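PDB 3Q6A: uncharacterized protein from Staphylococcus saprophyticus subsp. saprophyticus, which is of unknown function but belongs to the AHA1 family, whose helix-grip fold suggests that it may bind a small hydrophobic ligand or a protein partner. Local coordinates for residues I4-V9 with V89-E94; T15-F20 with I79-S84; A19-E24 with S35-Q40; A53-N58 with F70-H75. All coordinates share one frame; numbering follows the deposited sequence.

Contact 1. Residues I4-V9 with V89-E94; sequences ITKMQV and VVTTTE
Strands 4-9 and 89-94 run antiparallel, and two hydrogen-bonded pairs, Thr-5 with Thr-92 and Met-7 with Val-90, join them by four N-H to O bonds. Val-90 N to Met-7 O (2.9 Å) is nearly straight at the hydrogen, 175°, although the donor sits above the carbonyl plane. On the face bearing Ile-4, Lys-6 and Thr-91, the lysine CB rests 3.9 Å from Val-90 O; CG, anti to the carbonyl carbon, lies 3.5 Å from Thr-91 OG1; and the extended chain keeps alongside, CD 4.0 Å and CE 3.8 Å from the same oxygen. A long aliphatic stem suits this solvent-facing position on the outermost strand of the chain's sheet, packing against threonine while carrying NZ outward. Ile-4, next on that face, lies beside the same threonine, CG2 3.7 Å from Thr-91 CG2. On the reverse face, the hydroxyls of Thr-5 and Thr-92 share one water, 2.8 Å from Thr-5 OG1 and 2.9 Å from Thr-92 OG1; Lys-109 also bonds to Thr-5 OG1. This face lies against helix 102-125, where Thr-92 meets Trp-112 and Leu-116, while strand 75-84 flanks 89-94 along its other edge and Tyr-114 of the second subunit packs on selenomethionine Met-7.

Contact 2. Residues T15-F20 with I79-S84; sequences TVFEAF and IQFEES
An aromatic cluster of Phe-17, Phe-20 and Phe-81 fastens helix 13-21 to strand 75-84 of the antiparallel sheet in this Bet v 1-like, helix-grip fold. Phe-81 CG lies anti to the carbonyl carbon (chi1 -48°), and the ring reaches from the strand to the helix. Phe-17, with CG anti to its backbone N, turns a ring edge to the face of Phe-81, an edge-to-face pair with centroids 5.7 Å apart and planes at 72°. The helix backbone uses the Phe-81 face too: Phe-17 CA stands over it, 4.1 Å from the ring centroid, in a CH-pi contact. Phe-20 comes obliquely to the rim, its CD1 in the plane of the Phe-81 ring and 3.6 Å from Phe-81 CZ. A flat ring suits position 81 because it takes Phe-17 over its face and Val-16 and Phe-20 at its edge. Ile-79, on the same face of the strand, meets Phe-20 tip to tip, with CG2 over one ring face and CD1 3.8 Å from Phe-20 CE2. Ile-68 touches all three rings, and Met-115 and Leu-119 of helix 102-125 pack on Phe-20. Beta-branched Val-16 fits at the rim beside Phe-20, its CG1 in the plane of the Phe-81 ring, 3.5 Å from Phe-81 CE2.

Contact 3. Residues A19-E24 with S35-Q40; sequences AFVDPE and SERWEQ
The C-terminal end of helix 13-21, in the helix-grip fold, is tied here to the irregular loop that leads into strand 43-48. Asp-22, the first residue to leave helical geometry, makes an Asx turn: its OD1 accepts Glu-24 N at 2.8 Å through the anti lone pair, and a short side chain such as aspartate can reach the backbone N two residues on. Just before the turn, Val-21 O faces the loop and accepts Trp-38 N at 3.2 Å. This bond lies in the carbonyl plane on a lone pair (C=O...N angle 123°), and Arg-37 CA sends a C-H contact to the same oxygen. Two flat groups lie against Val-21. The indole of Trp-38 presents one face to the end of the helix: Val-21 CA stands 4.0 Å from the centroid of the five-membered ring in a CH-pi contact, and Phe-20 O lies over the same face, 3.6 Å from Trp-38 CE2. A broad indole suits the place because it can lie along backbone and side chain together; Ile-44, Leu-46 and Ile-68 from the sheet also pack against it. Arg-37 is extended from CG to NE, so its guanidinium runs alongside Val-21, whose CG2 sits over one face, 3.6 Å from Arg-37 CZ. A salt bridge to Glu-18, one turn back in the helix, meets the charge. Pro-23 follows the helix end, and its rigid ring puts CG against the Glu-36 to Arg-37 peptide, 3.3 Å from Arg-37 N. Closest to the indole stem, Val-21 CG1 touches Trp-38 CB at 3.4 Å.

Contact 4. Residues A53-N58 with F70-H75; sequences AELNIN and FTWGAH
Strand segments 53-58 and 70-72 run roughly antiparallel, at 146°, but their axes stay 6.8 Å apart at closest approach, so side chains make the contact. Ile-57 stands in the middle. Its CG2, anti to the backbone N, reaches 3.6 Å from Phe-70 CD1, while the arm through CG1 crosses the indole at about a right angle and sets CD1 3.7 Å from Trp-72 CE3. Its two branches thus let one residue touch both aromatic side chains. Segments 53-58 and 70-72 belong to the beta hairpin of strands 53-63 and 67-72, part of the curved antiparallel sheet of the helix-grip fold. Within 70-75, a type I' turn from Trp-72 to His-75 leads into strand 75-84; its positive phi comes easily to Gly-73 and is less usual for Ala-74. The two torsions of Trp-72 (chi1 -176°, chi2 -101°) together turn the benzene side of the indole toward 53-58. With CG in the crowded position between N and C, Leu-55 crosses it obliquely, CB lying 3.6 Å from Trp-72 CH2 and CD1 making an off-centre CH-pi contact with the six-membered ring. Leu-46 flanks Leu-55 and Ile-57, whereas Ile-77 and the C-terminal Leu-135 touch both Phe-70 and Trp-72.

From the N terminus, strand 3-9 is paired only when the chain returns as strand 87-94, so contact 1 closes the longest loop, and the other three contacts nest within it. Helix 13-21 follows and opens two: contact 3 closes first, on the loop after strand 33-34, and contact 2 later, on strand 75-84. They share Ala-19 and Phe-20, and the salt bridge from Glu-18 to Arg-37 joins them. Contact 4 opens after contact 3 has closed and lies inside the loop of contact 2. Contacts 1, 2 and 4 all reach one sheet; Val-90 meets Val-16 between contacts 1 and 2. Contact 4 lies across the chain's centre from both, yet His-75 packs on Glu-94 and Phe-70 on Ile-79.

Contact 1. Residues I4-V9 with V89-E94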
loop_
_atom_site.group_PDB
_atom_site.type_symbol
_atom_site.label_atom_id
_atom_site.label_comp_id
_atom_site.label_asym_id
_atom_site.label_seq_id
_atom_site.Cartn_x
_atom_site.Cartn_y
_atom_site.Cartn_z
ATOM N N ILE D 4 9.678 -8.594 4.656
ATOM C CA ILE D 4 9.401 -7.843 5.871
ATOM C C ILE D 4 8.859 -6.458 5.518
ATOM O O ILE D 4 9.480 -5.710 4.752
ATOM C CB ILE D 4 10.690 -7.694 6.723
ATOM C CG1 ILE D 4 11.254 -9.078 7.053
ATOM C CG2 ILE D 4 10.385 -6.946 8.017
ATOM C CD1 ILE D 4 12.627 -9.051 7.693
ATOM N N THR D 5 7.689 -6.129 6.055
ATOM C CA THR D 5 7.080 -4.834 5.796
ATOM C C THR D 5 6.735 -4.139 7.110
ATOM O O THR D 5 6.242 -4.765 8.040
ATOM C CB THR D 5 5.797 -4.993 4.950
ATOM O OG1 THR D 5 6.092 -5.795 3.800
ATOM C CG2 THR D 5 5.300 -3.644 4.486
ATOM N N LYS D 6 7.001 -2.841 7.187
ATOM C CA LYS D 6 6.708 -2.087 8.401
ATOM C C LYS D 6 5.783 -0.932 8.085
ATOM O O LYS D 6 5.951 -0.265 7.063
ATOM C CB LYS D 6 8.004 -1.559 9.024
ATOM C CG LYS D 6 8.914 -2.643 9.581
ATOM C CD LYS D 6 10.162 -2.063 10.236
ATOM C CE LYS D 6 10.983 -3.167 10.885
ATOM N NZ LYS D 6 12.208 -2.653 11.561
HETATM N N MSE D 7 4.793 -0.709 8.947
HETATM C CA MSE D 7 3.833 0.376 8.748
HETATM C C MSE D 7 3.516 1.076 10.065
HETATM O O MSE D 7 3.168 0.434 11.051
HETATM C CB MSE D 7 2.526 -0.155 8.161
HETATM C CG MSE D 7 1.477 0.934 7.888
HETATM SE SE MSE D 7 1.912 2.025 6.489
HETATM C CE MSE D 7 1.589 0.860 5.055
ATOM N N GLN D 8 3.631 2.395 10.059
ATOM C CA GLN D 8 3.320 3.191 11.238
ATOM C C GLN D 8 1.824 3.447 11.263
ATOM O O GLN D 8 1.228 3.779 10.236
ATOM C CB GLN D 8 4.088 4.522 11.194
ATOM C CG GLN D 8 3.542 5.571 12.152
ATOM C CD GLN D 8 3.790 5.247 13.619
ATOM O OE1 GLN D 8 2.986 5.608 14.477
ATOM N NE2 GLN D 8 4.917 4.589 13.915
ATOM N N VAL D 9 1.207 3.235 12.423
ATOM C CA VAL D 9 -0.215 3.477 12.609
ATOM C C VAL D 9 -0.331 4.320 13.884
ATOM O O VAL D 9 0.106 3.899 14.957
ATOM C CB VAL D 9 -1.012 2.177 12.783
ATOM C CG1 VAL D 9 -2.476 2.499 12.761
ATOM C CG2 VAL D 9 -0.660 1.177 11.661
ATOM N N VAL D 89 4.171 0.588 15.421
ATOM C CA VAL D 89 4.802 0.183 14.169
ATOM C C VAL D 89 4.455 -1.290 14.032
ATOM O O VAL D 89 4.787 -2.084 14.908
ATOM C CB VAL D 89 6.323 0.319 14.190
ATOM C CG1 VAL D 89 6.928 -0.369 12.968
ATOM C CG2 VAL D 89 6.699 1.814 14.193
ATOM N N VAL D 90 3.775 -1.644 12.947
ATOM C CA VAL D 90 3.413 -3.035 12.706
ATOM C C VAL D 90 4.457 -3.604 11.754
ATOM O O VAL D 90 4.819 -2.973 10.757
ATOM C CB VAL D 90 2.023 -3.162 12.041
ATOM C CG1 VAL D 90 1.660 -4.653 11.871
ATOM C CG2 VAL D 90 0.978 -2.438 12.861
ATOM N N THR D 91 4.962 -4.790 12.058
ATOM C CA THR D 91 5.950 -5.396 11.202
ATOM C C THR D 91 5.447 -6.751 10.764
ATOM O O THR D 91 5.288 -7.642 11.594
ATOM C CB THR D 91 7.285 -5.591 11.932
ATOM O OG1 THR D 91 7.735 -4.330 12.440
ATOM C CG2 THR D 91 8.335 -6.138 10.979
ATOM N N THR D 92 5.172 -6.901 9.469
ATOM C CA THR D 92 4.722 -8.194 8.958
ATOM C C THR D 92 5.939 -8.890 8.357
ATOM O O THR D 92 6.773 -8.265 7.703
ATOM C CB THR D 92 3.611 -8.056 7.871
ATOM O OG1 THR D 92 4.061 -7.186 6.826
ATOM C CG2 THR D 92 2.322 -7.512 8.469
ATOM N N THR D 93 6.052 -10.190 8.609
ATOM C CA THR D 93 7.153 -10.970 8.076
ATOM C C THR D 93 6.621 -12.284 7.513
ATOM O O THR D 93 5.958 -13.052 8.216
ATOM C CB THR D 93 8.202 -11.300 9.156
ATOM O OG1 THR D 93 8.800 -10.090 9.639
ATOM C CG2 THR D 93 9.289 -12.183 8.573
ATOM N N GLU D 94 6.876 -12.516 6.230
ATOM C CA GLU D 94 6.454 -13.767 5.587
ATOM C C GLU D 94 7.769 -14.369 5.115
ATOM O O GLU D 94 8.423 -13.855 4.209
ATOM C CB GLU D 94 5.497 -13.504 4.418
ATOM C CG GLU D 94 5.160 -14.781 3.651
ATOM C CD GLU D 94 4.055 -14.605 2.623
ATOM O OE1 GLU D 94 3.883 -13.493 2.087
ATOM O OE2 GLU D 94 3.364 -15.604 2.340
HETATM O O HOH W 1 5.588 -8.432 4.739
#

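Contact 2. Residues T15-F20 with I79-S84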
loop_
_atom_site.group_PDB
_atom_site.type_symbol
_atom_site.label_atom_id
_atom_site.label_comp_id
_atom_site.label_asym_id
_atom_site.label_seq_id
_atom_site.Cartn_x
_atom_site.Cartn_y
_atom_site.Cartn_z
ATOM N N THR D 15 -4.807 -1.246 20.469
ATOM C CA THR D 15 -5.849 -1.023 19.483
ATOM C C THR D 15 -5.533 -1.668 18.136
ATOM O O THR D 15 -6.426 -2.184 17.471
ATOM C CB THR D 15 -6.089 0.477 19.252
ATOM O OG1 THR D 15 -6.493 1.090 20.481
ATOM C CG2 THR D 15 -7.184 0.683 18.208
ATOM N N VAL D 16 -4.269 -1.626 17.737
ATOM C CA VAL D 16 -3.870 -2.225 16.466
ATOM C C VAL D 16 -3.953 -3.752 16.593
ATOM O O VAL D 16 -4.450 -4.430 15.699
ATOM C CB VAL D 16 -2.429 -1.824 16.079
ATOM C CG1 VAL D 16 -2.047 -2.482 14.749
ATOM C CG2 VAL D 16 -2.323 -0.294 15.960
ATOM N N PHE D 17 -3.470 -4.284 17.714
ATOM C CA PHE D 17 -3.502 -5.724 17.964
ATOM C C PHE D 17 -4.945 -6.203 17.881
ATOM O O PHE D 17 -5.246 -7.188 17.205
ATOM C CB PHE D 17 -2.926 -6.033 19.354
ATOM C CG PHE D 17 -3.030 -7.492 19.757
ATOM C CD1 PHE D 17 -2.065 -8.416 19.354
ATOM C CD2 PHE D 17 -4.100 -7.932 20.531
ATOM C CE1 PHE D 17 -2.169 -9.767 19.723
ATOM C CE2 PHE D 17 -4.214 -9.274 20.902
ATOM C CZ PHE D 17 -3.245 -10.190 20.497
ATOM N N GLU D 18 -5.840 -5.485 18.556
ATOM C CA GLU D 18 -7.250 -5.833 18.566
ATOM C C GLU D 18 -7.875 -5.825 17.178
ATOM O O GLU D 18 -8.798 -6.593 16.907
ATOM C CB GLU D 18 -8.038 -4.882 19.468
ATOM C CG GLU D 18 -7.842 -5.107 20.967
ATOM C CD GLU D 18 -8.297 -6.491 21.440
ATOM O OE1 GLU D 18 -9.463 -6.866 21.188
ATOM O OE2 GLU D 18 -7.483 -7.195 22.066
ATOM N N ALA D 19 -7.386 -4.942 16.307
ATOM C CA ALA D 19 -7.908 -4.843 14.953
ATOM C C ALA D 19 -7.799 -6.171 14.206
ATOM O O ALA D 19 -8.666 -6.491 13.384
ATOM C CB ALA D 19 -7.165 -3.732 14.179
ATOM N N PHE D 20 -6.753 -6.938 14.492
ATOM C CA PHE D 20 -6.558 -8.233 13.832
ATOM C C PHE D 20 -7.346 -9.370 14.492
ATOM O O PHE D 20 -8.119 -10.062 13.829
ATOM C CB PHE D 20 -5.075 -8.650 13.825
ATOM C CG PHE D 20 -4.189 -7.862 12.868
ATOM C CD1 PHE D 20 -3.613 -6.643 13.251
ATOM C CD2 PHE D 20 -3.894 -8.371 11.601
ATOM C CE1 PHE D 20 -2.751 -5.945 12.381
ATOM C CE2 PHE D 20 -3.035 -7.690 10.721
ATOM C CZ PHE D 20 -2.460 -6.472 11.114
ATOM N N ILE D 79 3.171 -11.267 12.756
ATOM C CA ILE D 79 2.702 -9.894 12.721
ATOM C C ILE D 79 3.076 -9.361 14.093
ATOM O O ILE D 79 2.542 -9.817 15.099
ATOM C CB ILE D 79 1.202 -9.828 12.514
ATOM C CG1 ILE D 79 0.836 -10.541 11.195
ATOM C CG2 ILE D 79 0.762 -8.371 12.448
ATOM C CD1 ILE D 79 -0.647 -10.578 10.895
ATOM N N GLN D 80 4.026 -8.429 14.128
ATOM C CA GLN D 80 4.512 -7.875 15.397
ATOM C C GLN D 80 4.036 -6.453 15.588
ATOM O O GLN D 80 3.804 -5.743 14.615
ATOM C CB GLN D 80 6.034 -7.893 15.424
ATOM C CG GLN D 80 6.647 -9.244 15.122
ATOM C CD GLN D 80 8.156 -9.199 15.142
ATOM O OE1 GLN D 80 8.765 -8.980 16.190
ATOM N NE2 GLN D 80 8.770 -9.396 13.987
ATOM N N PHE D 81 3.893 -6.045 16.847
ATOM C CA PHE D 81 3.448 -4.701 17.180
ATOM C C PHE D 81 4.413 -4.081 18.193
ATOM O O PHE D 81 4.572 -4.603 19.295
ATOM C CB PHE D 81 2.033 -4.743 17.765
ATOM C CG PHE D 81 1.059 -5.567 16.966
ATOM C CD1 PHE D 81 1.150 -6.957 16.952
ATOM C CD2 PHE D 81 0.057 -4.958 16.211
ATOM C CE1 PHE D 81 0.261 -7.730 16.196
ATOM C CE2 PHE D 81 -0.837 -5.715 15.452
ATOM C CZ PHE D 81 -0.734 -7.108 15.444
ATOM N N GLU D 82 5.064 -2.982 17.801
ATOM C CA GLU D 82 6.013 -2.269 18.655
ATOM C C GLU D 82 5.523 -0.848 18.900
ATOM O O GLU D 82 4.851 -0.242 18.054
ATOM C CB GLU D 82 7.394 -2.166 18.010
ATOM C CG GLU D 82 8.123 -3.458 17.744
ATOM C CD GLU D 82 9.472 -3.199 17.103
ATOM O OE1 GLU D 82 9.501 -2.508 16.062
ATOM O OE2 GLU D 82 10.500 -3.675 17.634
ATOM N N GLU D 83 5.860 -0.301 20.060
ATOM C CA GLU D 83 5.436 1.057 20.345
ATOM C C GLU D 83 6.335 2.041 19.628
ATOM O O GLU D 83 7.538 1.790 19.453
ATOM C CB GLU D 83 5.483 1.330 21.859
ATOM C CG GLU D 83 4.361 0.687 22.637
ATOM C CD GLU D 83 4.233 1.270 24.029
ATOM O OE1 GLU D 83 5.136 1.027 24.851
ATOM O OE2 GLU D 83 3.238 1.986 24.289
ATOM N N SER D 84 5.747 3.159 19.204
ATOM C CA SER D 84 6.491 4.251 18.578
ATOM C C SER D 84 5.892 5.547 19.142
ATOM O O SER D 84 4.802 5.545 19.720
ATOM C CB SER D 84 6.367 4.240 17.038
ATOM O OG SER D 84 5.038 4.460 16.620
#

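Contact 3. Residues A19-E24 with S35-Q40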
loop_
_atom_site.group_PDB
_atom_site.type_symbol
_atom_site.label_atom_id
_atom_site.label_comp_id
_atom_site.label_asym_id
_atom_site.label_seq_id
_atom_site.Cartn_x
_atom_site.Cartn_y
_atom_site.Cartn_z
ATOM N N ALA D 19 -7.386 -4.942 16.307
ATOM C CA ALA D 19 -7.908 -4.843 14.953
ATOM C C ALA D 19 -7.799 -6.171 14.206
ATOM O O ALA D 19 -8.666 -6.491 13.384
ATOM C CB ALA D 19 -7.165 -3.732 14.179
ATOM N N PHE D 20 -6.753 -6.938 14.492
ATOM C CA PHE D 20 -6.558 -8.233 13.832
ATOM C C PHE D 20 -7.346 -9.370 14.492
ATOM O O PHE D 20 -8.119 -10.062 13.829
ATOM C CB PHE D 20 -5.075 -8.650 13.825
ATOM C CG PHE D 20 -4.189 -7.862 12.868
ATOM C CD1 PHE D 20 -3.613 -6.643 13.251
ATOM C CD2 PHE D 20 -3.894 -8.371 11.601
ATOM C CE1 PHE D 20 -2.751 -5.945 12.381
ATOM C CE2 PHE D 20 -3.035 -7.690 10.721
ATOM C CZ PHE D 20 -2.460 -6.472 11.114
ATOM N N VAL D 21 -7.151 -9.557 15.800
ATOM C CA VAL D 21 -7.801 -10.658 16.516
ATOM C C VAL D 21 -9.307 -10.570 16.756
ATOM O O VAL D 21 -9.962 -11.598 16.941
ATOM C CB VAL D 21 -7.118 -10.926 17.891
ATOM C CG1 VAL D 21 -5.615 -11.127 17.711
ATOM C CG2 VAL D 21 -7.397 -9.781 18.858
ATOM N N ASP D 22 -9.862 -9.365 16.764
ATOM C CA ASP D 22 -11.293 -9.202 17.003
ATOM C C ASP D 22 -12.117 -9.469 15.748
ATOM O O ASP D 22 -12.088 -8.689 14.797
ATOM C CB ASP D 22 -11.587 -7.795 17.509
ATOM C CG ASP D 22 -13.013 -7.637 18.001
ATOM O OD1 ASP D 22 -13.947 -8.149 17.342
ATOM O OD2 ASP D 22 -13.199 -6.985 19.046
ATOM N N PRO D 23 -12.887 -10.569 15.739
ATOM C CA PRO D 23 -13.721 -10.936 14.591
ATOM C C PRO D 23 -14.536 -9.786 14.008
ATOM O O PRO D 23 -14.842 -9.779 12.817
ATOM C CB PRO D 23 -14.615 -12.037 15.158
ATOM C CG PRO D 23 -13.714 -12.696 16.151
ATOM C CD PRO D 23 -13.116 -11.502 16.857
ATOM N N GLU D 24 -14.882 -8.813 14.842
ATOM C CA GLU D 24 -15.677 -7.675 14.384
ATOM C C GLU D 24 -14.840 -6.560 13.759
ATOM O O GLU D 24 -15.376 -5.712 13.051
ATOM C CB GLU D 24 -16.472 -7.069 15.548
ATOM C CG GLU D 24 -17.106 -8.079 16.496
ATOM C CD GLU D 24 -18.047 -7.426 17.498
ATOM O OE1 GLU D 24 -17.636 -6.449 18.162
ATOM O OE2 GLU D 24 -19.200 -7.891 17.621
ATOM N N SER D 35 -13.901 -16.532 12.257
ATOM C CA SER D 35 -14.767 -17.446 12.989
ATOM C C SER D 35 -14.805 -17.080 14.472
ATOM O O SER D 35 -15.864 -17.090 15.097
ATOM C CB SER D 35 -14.287 -18.889 12.801
ATOM O OG SER D 35 -12.948 -19.055 13.241
ATOM N N GLU D 36 -13.643 -16.747 15.027
ATOM C CA GLU D 36 -13.548 -16.366 16.431
ATOM C C GLU D 36 -12.258 -15.589 16.673
ATOM O O GLU D 36 -11.404 -15.501 15.786
ATOM C CB GLU D 36 -13.583 -17.609 17.328
ATOM C CG GLU D 36 -12.455 -18.599 17.078
ATOM C CD GLU D 36 -12.437 -19.749 18.075
ATOM O OE1 GLU D 36 -12.313 -19.492 19.293
ATOM O OE2 GLU D 36 -12.542 -20.916 17.641
ATOM N N ARG D 37 -12.122 -15.029 17.874
ATOM C CA ARG D 37 -10.944 -14.255 18.235
ATOM C C ARG D 37 -9.679 -15.087 18.067
ATOM O O ARG D 37 -9.658 -16.286 18.349
ATOM C CB ARG D 37 -11.056 -13.758 19.682
ATOM C CG ARG D 37 -9.858 -12.948 20.161
ATOM C CD ARG D 37 -9.925 -12.658 21.661
ATOM N NE ARG D 37 -8.720 -11.979 22.142
ATOM C CZ ARG D 37 -8.547 -10.658 22.166
ATOM N NH1 ARG D 37 -9.505 -9.842 21.745
ATOM N NH2 ARG D 37 -7.400 -10.153 22.595
ATOM N N TRP D 38 -8.619 -14.443 17.608
ATOM C CA TRP D 38 -7.356 -15.124 17.394
ATOM C C TRP D 38 -6.677 -15.478 18.718
ATOM O O TRP D 38 -6.259 -14.596 19.470
ATOM C CB TRP D 38 -6.442 -14.247 16.534
ATOM C CG TRP D 38 -6.980 -13.999 15.146
ATOM C CD1 TRP D 38 -8.266 -14.176 14.714
ATOM C CD2 TRP D 38 -6.242 -13.525 14.015
ATOM N NE1 TRP D 38 -8.371 -13.848 13.383
ATOM C CE2 TRP D 38 -7.144 -13.444 12.931
ATOM C CE3 TRP D 38 -4.906 -13.160 13.812
ATOM C CZ2 TRP D 38 -6.748 -13.013 11.658
ATOM C CZ3 TRP D 38 -4.513 -12.731 12.544
ATOM C CH2 TRP D 38 -5.434 -12.664 11.487
ATOM N N GLU D 39 -6.575 -16.776 18.992
ATOM C CA GLU D 39 -5.957 -17.272 20.222
ATOM C C GLU D 39 -4.876 -18.313 19.929
ATOM O O GLU D 39 -4.996 -19.093 18.989
ATOM C CB GLU D 39 -7.028 -17.871 21.126
ATOM N N GLN D 40 -3.822 -18.320 20.736
ATOM C CA GLN D 40 -2.721 -19.264 20.561
ATOM C C GLN D 40 -3.187 -20.721 20.626
ATOM O O GLN D 40 -3.468 -21.239 21.703
ATOM C CB GLN D 40 -1.660 -19.004 21.637
ATOM C CG GLN D 40 -0.490 -19.963 21.652
ATOM C CD GLN D 40 0.643 -19.464 22.529
ATOM O OE1 GLN D 40 1.330 -18.497 22.185
ATOM N NE2 GLN D 40 0.839 -20.112 23.674
#

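Contact 4. Residues A53-N58 with F70-H75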
loop_
_atom_site.group_PDB
_atom_site.type_symbol
_atom_site.label_atom_id
_atom_site.label_comp_id
_atom_site.label_asym_id
_atom_site.label_seq_id
_atom_site.Cartn_x
_atom_site.Cartn_y
_atom_site.Cartn_z
ATOM N N ALA D 53 -14.604 -16.859 -0.881
ATOM C CA ALA D 53 -13.654 -17.904 -0.516
ATOM C C ALA D 53 -13.470 -18.020 0.995
ATOM O O ALA D 53 -13.756 -17.081 1.738
ATOM C CB ALA D 53 -12.314 -17.630 -1.184
ATOM N N GLU D 54 -12.990 -19.179 1.441
ATOM C CA GLU D 54 -12.768 -19.426 2.862
ATOM C C GLU D 54 -11.493 -20.222 3.074
ATOM O O GLU D 54 -11.184 -21.133 2.307
ATOM C CB GLU D 54 -13.955 -20.187 3.457
ATOM N N LEU D 55 -10.748 -19.875 4.117
ATOM C CA LEU D 55 -9.520 -20.585 4.427
ATOM C C LEU D 55 -9.373 -20.744 5.936
ATOM O O LEU D 55 -9.806 -19.890 6.704
ATOM C CB LEU D 55 -8.322 -19.856 3.820
ATOM C CG LEU D 55 -8.033 -18.427 4.249
ATOM C CD1 LEU D 55 -6.977 -18.433 5.328
ATOM C CD2 LEU D 55 -7.543 -17.638 3.054
ATOM N N ASN D 56 -8.787 -21.861 6.355
ATOM C CA ASN D 56 -8.610 -22.151 7.771
ATOM C C ASN D 56 -7.160 -22.068 8.189
ATOM O O ASN D 56 -6.287 -22.693 7.590
ATOM C CB ASN D 56 -9.165 -23.536 8.093
ATOM C CG ASN D 56 -10.676 -23.568 8.083
ATOM O OD1 ASN D 56 -11.285 -24.635 8.120
ATOM N ND2 ASN D 56 -11.293 -22.396 8.044
ATOM N N ILE D 57 -6.912 -21.295 9.240
ATOM C CA ILE D 57 -5.564 -21.098 9.730
ATOM C C ILE D 57 -5.510 -21.312 11.228
ATOM O O ILE D 57 -6.392 -20.854 11.951
ATOM C CB ILE D 57 -5.082 -19.661 9.423
ATOM C CG1 ILE D 57 -5.158 -19.406 7.913
ATOM C CG2 ILE D 57 -3.673 -19.460 9.914
ATOM C CD1 ILE D 57 -4.519 -18.100 7.475
ATOM N N ASN D 58 -4.478 -22.012 11.682
ATOM C CA ASN D 58 -4.285 -22.261 13.102
ATOM C C ASN D 58 -3.243 -21.291 13.647
ATOM O O ASN D 58 -2.121 -21.215 13.151
ATOM C CB ASN D 58 -3.814 -23.694 13.357
ATOM C CG ASN D 58 -3.505 -23.953 14.829
ATOM O OD1 ASN D 58 -4.366 -23.787 15.692
ATOM N ND2 ASN D 58 -2.274 -24.356 15.116
ATOM N N PHE D 70 1.745 -17.610 12.698
ATOM C CA PHE D 70 1.036 -18.685 12.025
ATOM C C PHE D 70 1.724 -18.971 10.698
ATOM O O PHE D 70 2.753 -18.377 10.386
ATOM C CB PHE D 70 -0.431 -18.298 11.815
ATOM C CG PHE D 70 -0.634 -17.116 10.898
ATOM C CD1 PHE D 70 -0.819 -17.298 9.526
ATOM C CD2 PHE D 70 -0.626 -15.821 11.408
ATOM C CE1 PHE D 70 -0.996 -16.199 8.678
ATOM C CE2 PHE D 70 -0.796 -14.719 10.575
ATOM C CZ PHE D 70 -0.984 -14.911 9.203
ATOM N N THR D 71 1.165 -19.897 9.925
ATOM C CA THR D 71 1.749 -20.256 8.641
ATOM C C THR D 71 0.692 -20.303 7.540
ATOM O O THR D 71 -0.497 -20.521 7.790
ATOM C CB THR D 71 2.442 -21.663 8.697
ATOM O OG1 THR D 71 3.352 -21.717 9.804
ATOM C CG2 THR D 71 3.248 -21.926 7.421
ATOM N N TRP D 72 1.137 -20.065 6.316
ATOM C CA TRP D 72 0.251 -20.152 5.171
ATOM C C TRP D 72 1.081 -20.546 3.958
ATOM O O TRP D 72 2.155 -19.976 3.711
ATOM C CB TRP D 72 -0.469 -18.835 4.900
ATOM C CG TRP D 72 -1.422 -19.008 3.782
ATOM C CD1 TRP D 72 -1.244 -18.625 2.476
ATOM C CD2 TRP D 72 -2.645 -19.747 3.822
ATOM N NE1 TRP D 72 -2.281 -19.093 1.707
ATOM C CE2 TRP D 72 -3.156 -19.783 2.507
ATOM C CE3 TRP D 72 -3.358 -20.391 4.845
ATOM C CZ2 TRP D 72 -4.346 -20.434 2.190
ATOM C CZ3 TRP D 72 -4.539 -21.039 4.528
ATOM C CH2 TRP D 72 -5.023 -21.057 3.208
ATOM N N GLY D 73 0.603 -21.543 3.214
ATOM C CA GLY D 73 1.333 -21.982 2.036
ATOM C C GLY D 73 2.728 -22.431 2.391
ATOM O O GLY D 73 3.651 -22.357 1.574
ATOM N N ALA D 74 2.885 -22.903 3.626
ATOM C CA ALA D 74 4.165 -23.383 4.137
ATOM C C ALA D 74 5.146 -22.246 4.411
ATOM O O ALA D 74 6.336 -22.477 4.622
ATOM C CB ALA D 74 4.780 -24.399 3.174
ATOM N N HIS D 75 4.643 -21.014 4.398
ATOM C CA HIS D 75 5.485 -19.849 4.686
ATOM C C HIS D 75 5.177 -19.324 6.092
ATOM O O HIS D 75 4.058 -18.895 6.363
ATOM C CB HIS D 75 5.220 -18.720 3.681
ATOM C CG HIS D 75 5.673 -19.031 2.290
ATOM N ND1 HIS D 75 6.997 -19.227 1.966
ATOM C CD2 HIS D 75 4.973 -19.228 1.149
ATOM C CE1 HIS D 75 7.096 -19.535 0.686
ATOM N NE2 HIS D 75 5.882 -19.543 0.166
#